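Local coordinates for ThiJ/PfpI family protein (Francisella tularensis subsp. novicida, PDB 4P5P) that is probably a glyoxalase III-like, cysteine-dependent enzyme of the DJ-1/PfpI family and a virulence factor of this bacterium, at residues Y33-D37 against K38-I42; V166-T169 against D170-P173; G134-A137 against L138-V141; T21-L25 against S26-H30. All coordinates share one frame; numbering follows the deposited sequence. Where two conformers were deposited one is given.

Interaction 1. Residues Y33-D37 against K38-I42; sequences YSIID and KNINI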
ATOM      1  N   TYR A  33       0.510  10.188   9.588  1.00 12.83           N
ATOM      2  CA  TYR A  33       0.642  11.479  10.255  1.00 12.59           C
ATOM      3  C   TYR A  33       0.590  12.654   9.276  1.00 14.28           C
ATOM      4  O   TYR A  33       0.289  13.772   9.679  1.00 16.15           O
ATOM      5  CB  TYR A  33       1.929  11.519  11.074  1.00 14.12           C
ATOM      6  CG  TYR A  33       1.845  10.703  12.350  1.00 14.35           C
ATOM      7  CD1 TYR A  33       0.937  11.029  13.347  1.00 16.05           C
ATOM      8  CD2 TYR A  33       2.660   9.601  12.547  1.00 15.45           C
ATOM      9  CE1 TYR A  33       0.858  10.291  14.509  1.00 16.18           C
ATOM     10  CE2 TYR A  33       2.594   8.865  13.716  1.00 15.71           C
ATOM     11  CZ  TYR A  33       1.684   9.206  14.687  1.00 16.59           C
ATOM     12  OH  TYR A  33       1.604   8.471  15.852  1.00 17.14           O
ATOM     13  N   SER A  34       0.876  12.418   7.997  1.00 14.18           N
ATOM     14  CA  SER A  34       0.804  13.486   7.001  0.53 14.69           C
ATOM     15  C   SER A  34      -0.631  13.833   6.653  1.00 15.01           C
ATOM     16  O   SER A  34      -0.954  14.994   6.361  1.00 17.90           O
ATOM     17  CB  SER A  34       1.544  13.083   5.724  0.53 14.73           C
ATOM     18  OG  SER A  34       1.357  14.065   4.723  0.53 16.60           O
ATOM     19  N   ILE A  35      -1.496  12.825   6.678  1.00 15.22           N
ATOM     20  CA  ILE A  35      -2.878  12.981   6.249  1.00 15.06           C
ATOM     21  C   ILE A  35      -3.838  13.332   7.389  1.00 16.66           C
ATOM     22  O   ILE A  35      -4.742  14.153   7.205  1.00 17.95           O
ATOM     23  CB  ILE A  35      -3.352  11.701   5.545  1.00 16.21           C
ATOM     24  CG1 ILE A  35      -2.585  11.527   4.234  1.00 15.82           C
ATOM     25  CG2 ILE A  35      -4.857  11.750   5.247  1.00 16.69           C
ATOM     26  CD1 ILE A  35      -2.692  10.149   3.638  1.00 16.59           C
ATOM     27  N   ILE A  36      -3.655  12.722   8.555  1.00 15.74           N
ATOM     28  CA  ILE A  36      -4.623  12.883   9.648  1.00 16.31           C
ATOM     29  C   ILE A  36      -4.756  14.332  10.121  1.00 17.23           C
ATOM     30  O   ILE A  36      -3.762  15.053  10.285  1.00 17.72           O
ATOM     31  CB  ILE A  36      -4.240  11.987  10.854  1.00 17.31           C
ATOM     32  CG1 ILE A  36      -5.414  11.850  11.820  1.00 17.25           C
ATOM     33  CG2 ILE A  36      -2.980  12.507  11.562  1.00 17.83           C
ATOM     34  CD1 ILE A  36      -5.217  10.787  12.874  1.00 18.87           C
ATOM     35  N   ASP A  37      -5.995  14.754  10.341  1.00 16.39           N
ATOM     36  CA  ASP A  37      -6.247  16.009  11.030  1.00 16.65           C
ATOM     37  C   ASP A  37      -7.674  15.982  11.569  1.00 15.92           C
ATOM     38  O   ASP A  37      -8.316  14.940  11.530  1.00 16.38           O
ATOM     39  CB  ASP A  37      -5.960  17.219  10.119  1.00 18.89           C
ATOM     40  CG  ASP A  37      -6.890  17.331   8.915  1.00 20.84           C
ATOM     41  OD1 ASP A  37      -8.046  16.873   8.963  1.00 20.72           O
ATOM     42  OD2 ASP A  37      -6.454  17.938   7.909  1.00 22.53           O
ATOM     43  N   LYS A  38      -8.161  17.092  12.113  1.00 16.91           N
ATOM     44  CA  LYS A  38      -9.460  17.070  12.781  1.00 16.78           C
ATOM     45  C   LYS A  38     -10.612  16.816  11.815  1.00 19.29           C
ATOM     46  O   LYS A  38     -11.719  16.489  12.251  1.00 21.07           O
ATOM     47  CB  LYS A  38      -9.690  18.376  13.551  1.00 17.77           C
ATOM     48  CG  LYS A  38      -8.841  18.428  14.816  1.00 19.70           C
ATOM     49  CD  LYS A  38      -9.041  19.703  15.587  1.00 21.86           C
ATOM     50  CE  LYS A  38      -8.208  19.707  16.847  1.00 23.31           C
ATOM     51  NZ  LYS A  38      -8.416  20.953  17.630  1.00 23.37           N
ATOM     52  N   ASN A  39     -10.357  16.945  10.511  1.00 18.22           N
ATOM     53  CA  ASN A  39     -11.394  16.694   9.518  1.00 19.73           C
ATOM     54  C   ASN A  39     -11.128  15.473   8.630  1.00 16.67           C
ATOM     55  O   ASN A  39     -11.893  15.199   7.707  1.00 18.00           O
ATOM     56  CB  ASN A  39     -11.579  17.935   8.655  1.00 25.27           C
ATOM     57  CG  ASN A  39     -12.211  19.079   9.429  1.00 31.49           C
ATOM     58  OD1 ASN A  39     -13.168  18.880  10.184  1.00 32.98           O
ATOM     59  ND2 ASN A  39     -11.661  20.277   9.270  1.00 34.03           N
ATOM     60  N   ILE A  40     -10.061  14.740   8.925  1.00 14.23           N
ATOM     61  CA  ILE A  40      -9.753  13.506   8.200  1.00 13.98           C
ATOM     62  C   ILE A  40      -9.406  12.391   9.176  1.00 14.75           C
ATOM     63  O   ILE A  40      -8.397  12.448   9.882  1.00 14.95           O
ATOM     64  CB  ILE A  40      -8.572  13.659   7.213  1.00 15.85           C
ATOM     65  CG1 ILE A  40      -8.824  14.775   6.203  1.00 17.02           C
ATOM     66  CG2 ILE A  40      -8.350  12.358   6.449  1.00 15.81           C
ATOM     67  CD1 ILE A  40      -7.614  15.119   5.364  1.00 17.72           C
ATOM     68  N   ASN A  41     -10.261  11.381   9.185  1.00 15.31           N
ATOM     69  CA  ASN A  41     -10.090  10.213  10.033  0.73 15.82           C
ATOM     70  C   ASN A  41      -9.410   9.099   9.253  1.00 14.94           C
ATOM     71  O   ASN A  41      -9.691   8.916   8.078  1.00 14.42           O
ATOM     72  CB  ASN A  41     -11.455   9.756  10.564  0.73 17.30           C
ATOM     73  CG  ASN A  41     -11.387   8.452  11.323  0.73 18.21           C
ATOM     74  OD1 ASN A  41     -10.951   8.421  12.476  0.73 19.26           O
ATOM     75  ND2 ASN A  41     -11.841   7.363  10.693  0.73 19.30           N
ATOM     76  N   ILE A  42      -8.511   8.369   9.908  1.00 14.25           N
ATOM     77  CA  ILE A  42      -7.867   7.227   9.285  1.00 13.15           C
ATOM     78  C   ILE A  42      -8.092   5.985  10.125  1.00 13.23           C
ATOM     79  O   ILE A  42      -7.787   5.971  11.323  1.00 14.60           O
ATOM     80  CB  ILE A  42      -6.353   7.432   9.111  1.00 14.66           C
ATOM     81  CG1 ILE A  42      -6.085   8.697   8.300  1.00 17.38           C
ATOM     82  CG2 ILE A  42      -5.736   6.204   8.416  1.00 14.59           C
ATOM     83  CD1 ILE A  42      -4.612   9.036   8.160  1.00 17.89           C
TER
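D37 turns its carboxylate forward over the turn that follows it. Its OD1 accepts a hydrogen bond from N39 N at 2.8 Å. The N-H comes in on the anti side of the carboxylate and 30° out of its plane. I40 N also lies close to D37 OD1, at 2.9 Å. CG of D37 sits between the backbone N and the carbonyl carbon (chi1 65°), and this turns OD1 toward the amides ahead. The backbone closes the same turn: I40 N donates to D37 O over 3.1 Å, and D37 N returns a weak bond to I40 O at 3.4 Å. The other carboxylate oxygen, OD2, makes a salt bridge to K220. That lysine also bonds I35 O, so it ties the helix end to the turn.

Four isoleucines pack beside the turn. CG2 of I35 meets CG2 of I40 at 3.7 Å, the two side chains crossing at about a right angle. CD1 of I42 reaches back to CB of I35 at 3.9 Å and touches CB of I36 at 4.0 Å. I35 also packs on A216 and I219 of helix 212-222, and I42 on M6 of strand 2-8.

D37 to I40 is a type I beta turn. It leads from helix 26-35 into strand 40-46, within the beta-alpha-beta unit that begins with strand 2-8 in this flavodoxin-like fold.

Interaction 2. Residues V166-T169 against D170-P173; sequences VGLT and DVVP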
ATOM      1  N   VAL A 166      18.475  -4.700  -3.717  1.00 26.31           N
ATOM      2  CA  VAL A 166      18.273  -5.293  -2.390  1.00 27.78           C
ATOM      3  C   VAL A 166      18.382  -6.826  -2.408  1.00 28.64           C
ATOM      4  O   VAL A 166      18.221  -7.484  -1.372  1.00 29.73           O
ATOM      5  CB  VAL A 166      16.904  -4.884  -1.781  1.00 28.15           C
ATOM      6  CG1 VAL A 166      16.825  -3.373  -1.625  1.00 28.21           C
ATOM      7  CG2 VAL A 166      15.744  -5.404  -2.615  1.00 27.79           C
ATOM      8  N   GLY A 167      18.645  -7.388  -3.585  1.00 27.60           N
ATOM      9  CA  GLY A 167      18.964  -8.799  -3.720  1.00 27.99           C
ATOM     10  C   GLY A 167      17.806  -9.773  -3.601  1.00 28.06           C
ATOM     11  O   GLY A 167      18.009 -10.933  -3.239  1.00 29.19           O
ATOM     12  N   LEU A 168      16.597  -9.327  -3.926  1.00 26.91           N
ATOM     13  CA  LEU A 168      15.410 -10.155  -3.730  1.00 26.67           C
ATOM     14  C   LEU A 168      14.679 -10.476  -5.026  1.00 25.90           C
ATOM     15  O   LEU A 168      13.579 -10.997  -4.988  1.00 23.89           O
ATOM     16  CB  LEU A 168      14.455  -9.463  -2.753  1.00 26.98           C
ATOM     17  CG  LEU A 168      14.983  -9.346  -1.319  1.00 27.65           C
ATOM     18  CD1 LEU A 168      14.103  -8.409  -0.497  1.00 26.89           C
ATOM     19  CD2 LEU A 168      15.064 -10.719  -0.657  1.00 29.30           C
ATOM     20  N   THR A 169      15.302 -10.193  -6.164  1.00 27.17           N
ATOM     21  CA  THR A 169      14.705 -10.475  -7.466  0.68 28.29           C
ATOM     22  C   THR A 169      14.267 -11.930  -7.573  1.00 28.60           C
ATOM     23  O   THR A 169      13.232 -12.230  -8.164  1.00 28.09           O
ATOM     24  CB  THR A 169      15.692 -10.164  -8.612  0.68 29.13           C
ATOM     25  OG1 THR A 169      16.048  -8.778  -8.575  0.68 29.27           O
ATOM     26  CG2 THR A 169      15.078 -10.480  -9.973  0.68 29.11           C
ATOM     27  N   ASP A 170      15.071 -12.822  -7.000  1.00 29.52           N
ATOM     28  CA  ASP A 170      14.824 -14.258  -7.077  1.00 30.35           C
ATOM     29  C   ASP A 170      14.084 -14.810  -5.849  1.00 29.30           C
ATOM     30  O   ASP A 170      13.847 -16.015  -5.749  1.00 29.22           O
ATOM     31  CB  ASP A 170      16.156 -14.997  -7.261  1.00 32.26           C
ATOM     32  CG  ASP A 170      15.970 -16.422  -7.738  0.51 34.19           C
ATOM     33  OD1 ASP A 170      15.702 -16.612  -8.944  0.28 35.02           O
ATOM     34  OD2 ASP A 170      16.094 -17.349  -6.910  0.09 34.65           O
ATOM     35  N   VAL A 171      13.708 -13.932  -4.925  1.00 27.03           N
ATOM     36  CA  VAL A 171      12.961 -14.350  -3.739  1.00 26.21           C
ATOM     37  C   VAL A 171      11.475 -14.008  -3.880  1.00 23.87           C
ATOM     38  O   VAL A 171      10.606 -14.785  -3.471  1.00 22.96           O
ATOM     39  CB  VAL A 171      13.528 -13.694  -2.461  1.00 26.88           C
ATOM     40  CG1 VAL A 171      12.773 -14.173  -1.238  1.00 28.17           C
ATOM     41  CG2 VAL A 171      15.023 -14.007  -2.317  1.00 27.97           C
ATOM     42  N   VAL A 172      11.184 -12.848  -4.458  1.00 22.80           N
ATOM     43  CA  VAL A 172       9.797 -12.432  -4.636  1.00 22.18           C
ATOM     44  C   VAL A 172       9.133 -13.392  -5.626  1.00 20.88           C
ATOM     45  O   VAL A 172       9.807 -13.947  -6.496  1.00 21.73           O
ATOM     46  CB  VAL A 172       9.678 -10.961  -5.119  1.00 22.46           C
ATOM     47  CG1 VAL A 172      10.047  -9.988  -3.997  1.00 23.62           C
ATOM     48  CG2 VAL A 172      10.521 -10.719  -6.378  1.00 23.15           C
ATOM     49  N   PRO A 173       7.816 -13.625  -5.474  1.00 20.03           N
ATOM     50  CA  PRO A 173       7.124 -14.633  -6.289  1.00 20.62           C
ATOM     51  C   PRO A 173       6.899 -14.204  -7.741  1.00 20.02           C
ATOM     52  O   PRO A 173       6.611 -15.035  -8.594  1.00 22.23           O
ATOM     53  CB  PRO A 173       5.795 -14.818  -5.550  1.00 20.02           C
ATOM     54  CG  PRO A 173       5.579 -13.521  -4.820  1.00 20.19           C
ATOM     55  CD  PRO A 173       6.931 -13.011  -4.466  1.00 20.13           C
TER
HETATM   56  O   HOH W   1      17.484 -12.809  -5.321  1.00 39.10           O
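The carbonyl of L168 gathers the backbone bonds of this loop. V171 N donates to L168 O over 2.9 Å, from well above the carbonyl plane. V172 N reaches the same L168 O at 3.1 Å, nearly along the C=O axis. One oxygen thus holds two successive amides and keeps the chain coiled from L168 to V172.

Water adds a second tie. It donates to G167 O at 2.9 Å and accepts from D170 N at 2.9 Å. It therefore spans two backbone groups that do not bond each other directly.

The loop follows helix 160-165 and leads toward helix 176-182. G167 ends helix 160-165 in a Schellman motif, with positive phi (75°) and two bonds back into the last turn.

Apolar contact is modest. CD2 of L168 lies against CG2 of V171 at 3.7 Å. V171 sets CG2 beside its own backbone N, with CG1 anti to that N (chi1 -178°), and the CG2 branch faces the leucine. V172 CG2 comes within 3.4 Å of L168 O and 3.6 Å of T169 O, packing over both carbonyl oxygens. L168 and V172 also rest on H102 and E163, while V171 touches M14.

Interaction 3. Residues G134-A137 against L138-V141; sequences GVAA and LINV
Residues 134-137 are helix-like in their backbone angles and follow position 132, where the cysteine is oxidised to 3-sulfinoalanine; L138 to V141 is a type I beta turn. In the DJ-1/PfpI family this is the region of the nucleophile elbow, the sharp turn between a strand and a helix. V135 and L138 bond across the contact: L138 N donates to V135 O at 2.9 Å in a nearly straight bond (N-H...O 166°), the donor above the carbonyl plane. A137 N bonds G134 O in the same i to i+3 pattern. Further on, a water donates to A137 O at 2.9 Å and accepts from N140 N at 2.9 Å, bridging the backbone where the chain turns from L138 to V141.

I139 carries CG1 anti to its carbonyl carbon (chi1 -62°), which sends CD1 back over A136. CD1 lies 3.6 Å from A136 CA and 4.1 Å from A136 CB. L138 CB rests 3.6 Å from V135 O. V141 brings CG2 to 3.5 Å from A137 O.

All the touching residues are buried between neighbouring elements. I139 faces L176, S179 and L180 of helix 176-182, and V135 also meets L180. L138 lies on I128 and A130 of strand 127-130. On the side of helix 112-123, A137 meets I114 and V141 meets V118 and L119.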
ATOM      1  N   GLY A 134       3.144  -2.402  -2.207  1.00 11.13           N
ATOM      2  CA  GLY A 134       1.707  -2.286  -2.006  1.00 11.27           C
ATOM      3  C   GLY A 134       0.927  -2.163  -3.308  1.00 10.34           C
ATOM      4  O   GLY A 134      -0.261  -2.469  -3.368  1.00  9.89           O
ATOM      5  N   VAL A 135       1.593  -1.710  -4.367  1.00 10.22           N
ATOM      6  CA  VAL A 135       0.948  -1.588  -5.664  1.00 11.05           C
ATOM      7  C   VAL A 135       0.533  -2.984  -6.183  1.00 10.76           C
ATOM      8  O   VAL A 135      -0.320  -3.090  -7.068  1.00 10.84           O
ATOM      9  CB  VAL A 135       1.880  -0.844  -6.677  1.00 11.62           C
ATOM     10  CG1 VAL A 135       1.163  -0.611  -8.000  1.00 12.75           C
ATOM     11  CG2 VAL A 135       2.328   0.497  -6.082  1.00 13.20           C
ATOM     12  N   ALA A 136       1.082  -4.049  -5.593  1.00 11.39           N
ATOM     13  CA  ALA A 136       0.629  -5.419  -5.907  1.00 12.12           C
ATOM     14  C   ALA A 136      -0.878  -5.588  -5.681  1.00 11.28           C
ATOM     15  O   ALA A 136      -1.516  -6.462  -6.278  1.00 13.03           O
ATOM     16  CB  ALA A 136       1.394  -6.441  -5.076  1.00 11.24           C
ATOM     17  N   ALA A 137      -1.443  -4.763  -4.803  1.00 10.16           N
ATOM     18  CA  ALA A 137      -2.891  -4.778  -4.560  1.00  9.79           C
ATOM     19  C   ALA A 137      -3.713  -4.485  -5.803  1.00 10.17           C
ATOM     20  O   ALA A 137      -4.865  -4.900  -5.889  1.00 10.10           O
ATOM     21  CB  ALA A 137      -3.272  -3.774  -3.488  1.00 10.15           C
ATOM     22  N   LEU A 138      -3.144  -3.754  -6.759  1.00 10.74           N
ATOM     23  CA  LEU A 138      -3.929  -3.241  -7.892  1.00 11.34           C
ATOM     24  C   LEU A 138      -3.817  -4.058  -9.164  1.00 12.74           C
ATOM     25  O   LEU A 138      -4.597  -3.868 -10.095  1.00 12.11           O
ATOM     26  CB  LEU A 138      -3.523  -1.799  -8.196  1.00 12.43           C
ATOM     27  CG  LEU A 138      -3.530  -0.823  -7.021  1.00 12.46           C
ATOM     28  CD1 LEU A 138      -3.172   0.571  -7.516  1.00 14.02           C
ATOM     29  CD2 LEU A 138      -4.884  -0.813  -6.313  1.00 13.49           C
ATOM     30  N   ILE A 139      -2.846  -4.960  -9.214  1.00 13.03           N
ATOM     31  CA  ILE A 139      -2.556  -5.704 -10.449  1.00 13.84           C
ATOM     32  C   ILE A 139      -3.787  -6.411 -11.044  1.00 12.61           C
ATOM     33  O   ILE A 139      -4.022  -6.337 -12.247  1.00 15.16           O
ATOM     34  CB  ILE A 139      -1.472  -6.752 -10.203  1.00 13.65           C
ATOM     35  CG1 ILE A 139      -0.153  -6.095  -9.769  1.00 14.94           C
ATOM     36  CG2 ILE A 139      -1.205  -7.568 -11.456  1.00 15.67           C
ATOM     37  CD1 ILE A 139       0.786  -7.089  -9.127  1.00 15.33           C
ATOM     38  N   ASN A 140      -4.550  -7.109 -10.201  1.00 11.88           N
ATOM     39  CA  ASN A 140      -5.616  -8.008 -10.649  1.00 12.18           C
ATOM     40  C   ASN A 140      -7.026  -7.502 -10.367  1.00 13.03           C
ATOM     41  O   ASN A 140      -7.993  -8.272 -10.456  1.00 14.59           O
ATOM     42  CB  ASN A 140      -5.462  -9.383  -9.985  1.00 11.48           C
ATOM     43  CG  ASN A 140      -4.161 -10.062 -10.328  1.00 13.28           C
ATOM     44  OD1 ASN A 140      -3.765 -10.143 -11.494  1.00 16.72           O
ATOM     45  ND2 ASN A 140      -3.483 -10.556  -9.312  1.00 14.25           N
ATOM     46  N   VAL A 141      -7.172  -6.217 -10.052  1.00 12.60           N
ATOM     47  CA  VAL A 141      -8.497  -5.653  -9.836  1.00 12.66           C
ATOM     48  C   VAL A 141      -9.199  -5.499 -11.179  1.00 12.70           C
ATOM     49  O   VAL A 141      -8.751  -4.723 -12.022  1.00 13.58           O
ATOM     50  CB  VAL A 141      -8.434  -4.287  -9.120  1.00 13.80           C
ATOM     51  CG1 VAL A 141      -9.831  -3.727  -8.922  1.00 13.10           C
ATOM     52  CG2 VAL A 141      -7.717  -4.424  -7.789  1.00 13.90           C
TER
HETATM   53  O   HOH W   2      -5.053  -7.318  -7.391  0.63 15.89           O

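Interaction 4. Residues T21-L25 against S26-H30; sequences TGLWL and SELTH
The carbonyls of W24 and L25 receive the first amides of helix 26-35. E27 N donates to W24 O over 2.9 Å. L25 O takes two bonds: T29 N comes in the carbonyl plane at 3.0 Å, and L28 N comes from above that plane at 2.9 Å.

Side chains add to this start. S26 OG sits at the edge of the W24 indole, near the ring plane, 3.4 Å from CD1. E27 runs extended beyond CG beside the tryptophan, and its OE2 lies 3.8 Å from W24 CB. L25 places CG anti to its backbone N (chi1 -173°), and its CD1 meets T29 CG2 at 3.7 Å. CD2 of L23 touches CD2 of L28 at 3.8 Å, the two leucines crossing at about a right angle.

The next shell holds these groups in place. L25 N bonds S58 OG, and T29 OG1 bonds N66. L23 and L28 both pack on M79 of helix 73-80, and L28 and T29 on F69 of helix 64-71.

The polar end of E27 is the chemically telling feature. Its OE1 lies close to OD1 of the 3-sulfinoalanine at position 132. The geometry is consistent with the family arrangement, in which a buried glutamate beside the reactive cysteine can interact with its oxidised form.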
ATOM      1  N   THR A  21       9.556 -10.844   7.130  1.00 13.25           N
ATOM      2  CA  THR A  21       9.206  -9.624   6.427  1.00 12.10           C
ATOM      3  C   THR A  21       7.837  -9.161   6.913  1.00 11.09           C
ATOM      4  O   THR A  21       7.360  -9.582   7.979  1.00 12.90           O
ATOM      5  CB  THR A  21       9.219  -9.820   4.892  1.00 13.89           C
ATOM      6  OG1 THR A  21       9.020  -8.555   4.245  1.00 13.80           O
ATOM      7  CG2 THR A  21       8.132 -10.776   4.432  1.00 14.89           C
ATOM      8  N   GLY A  22       7.224  -8.272   6.149  1.00 10.76           N
ATOM      9  CA  GLY A  22       5.909  -7.776   6.479  1.00 11.48           C
ATOM     10  C   GLY A  22       5.737  -6.380   5.943  1.00 10.95           C
ATOM     11  O   GLY A  22       6.131  -6.101   4.819  1.00 11.35           O
ATOM     12  N   LEU A  23       5.154  -5.519   6.763  1.00 10.24           N
ATOM     13  CA  LEU A  23       4.954  -4.114   6.457  1.00  9.29           C
ATOM     14  C   LEU A  23       6.251  -3.315   6.521  1.00 10.76           C
ATOM     15  O   LEU A  23       7.060  -3.518   7.428  1.00 11.82           O
ATOM     16  CB  LEU A  23       3.948  -3.524   7.444  1.00  8.56           C
ATOM     17  CG  LEU A  23       3.813  -2.003   7.528  1.00  9.85           C
ATOM     18  CD1 LEU A  23       3.108  -1.444   6.306  1.00 11.12           C
ATOM     19  CD2 LEU A  23       3.061  -1.642   8.796  1.00 11.33           C
ATOM     20  N   TRP A  24       6.423  -2.395   5.568  1.00 10.52           N
ATOM     21  CA  TRP A  24       7.484  -1.390   5.675  1.00 11.01           C
ATOM     22  C   TRP A  24       6.917  -0.251   6.517  1.00 11.53           C
ATOM     23  O   TRP A  24       6.093   0.526   6.037  1.00 12.01           O
ATOM     24  CB  TRP A  24       7.945  -0.882   4.307  1.00 11.67           C
ATOM     25  CG  TRP A  24       9.250  -0.146   4.437  1.00 13.31           C
ATOM     26  CD1 TRP A  24       9.424   1.173   4.736  1.00 14.09           C
ATOM     27  CD2 TRP A  24      10.559  -0.713   4.341  1.00 14.98           C
ATOM     28  NE1 TRP A  24      10.769   1.466   4.820  1.00 14.39           N
ATOM     29  CE2 TRP A  24      11.482   0.320   4.579  1.00 15.43           C
ATOM     30  CE3 TRP A  24      11.037  -1.998   4.078  1.00 16.47           C
ATOM     31  CZ2 TRP A  24      12.858   0.105   4.550  1.00 17.24           C
ATOM     32  CZ3 TRP A  24      12.398  -2.206   4.053  1.00 16.87           C
ATOM     33  CH2 TRP A  24      13.288  -1.164   4.289  1.00 17.34           C
ATOM     34  N   LEU A  25       7.321  -0.176   7.783  1.00 11.20           N
ATOM     35  CA  LEU A  25       6.561   0.610   8.756  1.00 11.30           C
ATOM     36  C   LEU A  25       6.304   2.061   8.367  1.00  9.88           C
ATOM     37  O   LEU A  25       5.193   2.545   8.532  1.00  9.79           O
ATOM     38  CB  LEU A  25       7.257   0.575  10.111  1.00 11.37           C
ATOM     39  CG  LEU A  25       6.480   1.214  11.267  1.00 10.86           C
ATOM     40  CD1 LEU A  25       5.078   0.608  11.406  1.00 10.73           C
ATOM     41  CD2 LEU A  25       7.247   1.096  12.558  1.00 12.18           C
ATOM     42  N   SER A  26       7.301   2.755   7.823  1.00 10.13           N
ATOM     43  CA  SER A  26       7.106   4.168   7.522  1.00  9.74           C
ATOM     44  C   SER A  26       6.099   4.411   6.393  1.00 10.57           C
ATOM     45  O   SER A  26       5.619   5.520   6.250  1.00 11.15           O
ATOM     46  CB  SER A  26       8.441   4.838   7.173  1.00 13.64           C
ATOM     47  OG  SER A  26       9.028   4.262   6.018  1.00 13.69           O
ATOM     48  N   GLU A  27       5.785   3.395   5.592  1.00 11.43           N
ATOM     49  CA  GLU A  27       4.766   3.553   4.561  1.00 11.80           C
ATOM     50  C   GLU A  27       3.351   3.521   5.133  1.00 11.10           C
ATOM     51  O   GLU A  27       2.400   3.881   4.442  1.00 12.01           O
ATOM     52  CB  GLU A  27       4.940   2.487   3.484  1.00 11.86           C
ATOM     53  CG  GLU A  27       6.209   2.777   2.673  1.00 13.66           C
ATOM     54  CD  GLU A  27       6.602   1.710   1.701  1.00 15.05           C
ATOM     55  OE1 GLU A  27       7.680   1.859   1.091  1.00 17.37           O
ATOM     56  OE2 GLU A  27       5.871   0.732   1.539  1.00 14.91           O
ATOM     57  N   LEU A  28       3.237   3.081   6.391  1.00 10.60           N
ATOM     58  CA  LEU A  28       2.027   3.266   7.174  1.00 10.43           C
ATOM     59  C   LEU A  28       2.113   4.575   7.956  1.00 10.81           C
ATOM     60  O   LEU A  28       1.219   5.414   7.864  1.00 10.54           O
ATOM     61  CB  LEU A  28       1.801   2.080   8.128  1.00 11.61           C
ATOM     62  CG  LEU A  28       0.636   2.210   9.118  1.00 12.15           C
ATOM     63  CD1 LEU A  28      -0.705   2.373   8.392  1.00 12.75           C
ATOM     64  CD2 LEU A  28       0.586   1.017  10.047  1.00 12.19           C
ATOM     65  N   THR A  29       3.195   4.771   8.702  1.00 10.92           N
ATOM     66  CA  THR A  29       3.210   5.849   9.686  1.00 11.40           C
ATOM     67  C   THR A  29       3.408   7.230   9.055  1.00 11.28           C
ATOM     68  O   THR A  29       2.825   8.190   9.521  1.00 12.43           O
ATOM     69  CB  THR A  29       4.285   5.621  10.762  1.00 11.75           C
ATOM     70  OG1 THR A  29       5.584   5.807  10.203  1.00 12.23           O
ATOM     71  CG2 THR A  29       4.189   4.226  11.321  1.00 12.46           C
ATOM     72  N   HIS A  30       4.205   7.345   7.997  1.00 11.64           N
ATOM     73  CA  HIS A  30       4.440   8.672   7.449  1.00 12.13           C
ATOM     74  C   HIS A  30       3.184   9.188   6.736  1.00 11.96           C
ATOM     75  O   HIS A  30       2.777  10.317   6.984  1.00 12.56           O
ATOM     76  CB  HIS A  30       5.676   8.690   6.534  1.00 12.87           C
ATOM     77  CG  HIS A  30       6.967   8.534   7.283  1.00 13.95           C
ATOM     78  ND1 HIS A  30       8.179   8.964   6.785  1.00 15.83           N
ATOM     79  CD2 HIS A  30       7.230   8.017   8.511  1.00 14.63           C
ATOM     80  CE1 HIS A  30       9.132   8.696   7.659  1.00 16.53           C
ATOM     81  NE2 HIS A  30       8.583   8.123   8.718  1.00 15.59           N
TER

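Interactions 3 and 4 lie deep in the chain, with centres 17 Å apart and nearest atoms about 6 Å apart. Interaction 2 is a surface loop, and interaction 1 is partly buried. Interactions 1 and 4 use the two ends of helix 26-35, the start in 21-30 and the exit in 33-42. Chemistry follows place. The exit relies on a carboxylate with a lysine partner, whereas the start combines backbone bonds with leucine packing and brings a glutamate close to the modified cysteine. Interactions 2 and 3 each use a bridging water between backbone groups, but of these two, 134-141 is buried among helices and a strand while 166-173 is at the surface.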